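Local coordinates for D-glycero-D-manno-heptose 1-phosphate kinase (Bacteroides thetaiotaomicron, PDB 3K85), which probably transfers phosphate from ATP to a heptose sugar, as a small-molecule kinase of the GHMP family, at residues 230-233 / 234-237. Sequence-based numbering, arbitrary orientation.
Sequences EAMH and KIKQ
Met232 and Ile235 meet on one face of helix 230-246, three residues apart. SE of the selenomethionine at Met232 lies 4.2 Å from Ile235 CB, and Ile235 CD1 is just as near. The two side chains cross at a slant. CG of Met232 stands opposite its own backbone N (chi1 -171°), and the bends at chi2 and chi3 then bring SE alongside the isoleucine while CE turns away.

Packing is tightest along the backbone. Ala231 O accepts two N-H groups. Ile235 N lies 3.2 Å from Ala231 O, in the carbonyl plane, as the i to i+4 bond. Lys234 N is equally distant but sits well above that plane, and its N-H...O angle of 137° is less straight. Lys236 N bonds to Met232 O at 2.8 Å, and Gln237 N to His233 O at 3.1 Å. Lys236 CB also rests 3.5 Å from Met232 O, and Lys234 CB 3.3 Å from Ala231 O.

Other partners lie on and just after helix 24-27. His233 ND1 bonds to Tyr24 OH, and its ring meets Tyr28 edge-to-face. The side chains of Met232 and Lys236 touch Tyr24. Lys236 runs out fully extended, and its NZ bonds to Gly29 O.

The solvent side is looser. Glu230 and Lys234 are exposed, and the extended outer chain of Lys234 carries the amine away from the helix. Gln237 is exposed too, and its NE2 bonds to Asp241 OD1 one turn on.

The whole is one surface turn of alpha-helix 230-246, with successive i to i+4 backbone bonds, whose His233, Met232 and Lys236 side chains pack against helix 24-27 and the residues just after it in this GHMP kinase.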
# COMPACT_ATOMS: atom_id res chain seq x y z
N GLU A 230 7.27 16.29 24.04
CA GLU A 230 7.24 17.40 23.11
C GLU A 230 8.15 16.93 21.99
O GLU A 230 7.91 17.18 20.81
CB GLU A 230 7.81 18.67 23.75
CG GLU A 230 7.07 19.14 25.00
CD GLU A 230 5.58 19.33 24.77
OE1 GLU A 230 5.21 20.10 23.85
OE2 GLU A 230 4.78 18.71 25.50
N ALA A 231 9.20 16.22 22.39
CA ALA A 231 10.19 15.67 21.47
C ALA A 231 9.55 14.51 20.69
O ALA A 231 9.80 14.34 19.50
CB ALA A 231 11.40 15.16 22.24
N MSE A 232 8.73 13.74 21.39
CA MSE A 232 8.05 12.60 20.80
C MSE A 232 7.00 13.04 19.79
O MSE A 232 6.78 12.37 18.79
CB MSE A 232 7.37 11.76 21.89
CG MSE A 232 6.83 10.43 21.40
SE MSE A 232 8.22 9.22 20.77
CE MSE A 232 8.84 8.53 22.47
N HIS A 233 6.36 14.18 20.05
CA HIS A 233 5.35 14.68 19.12
C HIS A 233 5.99 14.97 17.77
O HIS A 233 5.32 14.97 16.74
CB HIS A 233 4.68 15.94 19.67
CG HIS A 233 3.83 15.70 20.88
ND1 HIS A 233 2.98 14.62 20.99
CD2 HIS A 233 3.67 16.42 22.02
CE1 HIS A 233 2.34 14.68 22.14
NE2 HIS A 233 2.74 15.76 22.79
N LYS A 234 7.30 15.23 17.78
CA LYS A 234 8.02 15.51 16.55
C LYS A 234 8.37 14.20 15.87
O LYS A 234 8.24 14.08 14.65
CB LYS A 234 9.29 16.31 16.84
CG LYS A 234 9.02 17.76 17.23
CD LYS A 234 10.32 18.50 17.50
CE LYS A 234 10.08 19.97 17.82
NZ LYS A 234 11.35 20.68 18.11
N ILE A 235 8.83 13.23 16.66
CA ILE A 235 9.18 11.91 16.15
C ILE A 235 7.93 11.30 15.50
O ILE A 235 8.02 10.64 14.48
CB ILE A 235 9.69 10.98 17.28
CG1 ILE A 235 11.10 11.42 17.70
CG2 ILE A 235 9.68 9.53 16.83
CD1 ILE A 235 11.66 10.68 18.91
N LYS A 236 6.78 11.53 16.11
CA LYS A 236 5.52 11.04 15.57
C LYS A 236 5.26 11.77 14.24
O LYS A 236 4.91 11.15 13.24
CB LYS A 236 4.37 11.34 16.54
CG LYS A 236 2.98 11.07 15.98
CD LYS A 236 1.88 11.45 16.96
CE LYS A 236 0.50 11.04 16.44
NZ LYS A 236 -0.56 11.13 17.50
N GLN A 237 5.46 13.08 14.25
CA GLN A 237 5.25 13.91 13.07
C GLN A 237 6.13 13.48 11.91
O GLN A 237 5.69 13.45 10.76
CB GLN A 237 5.53 15.38 13.38
CG GLN A 237 5.32 16.32 12.21
CD GLN A 237 3.90 16.28 11.69
OE1 GLN A 237 2.95 16.24 12.47
NE2 GLN A 237 3.75 16.27 10.37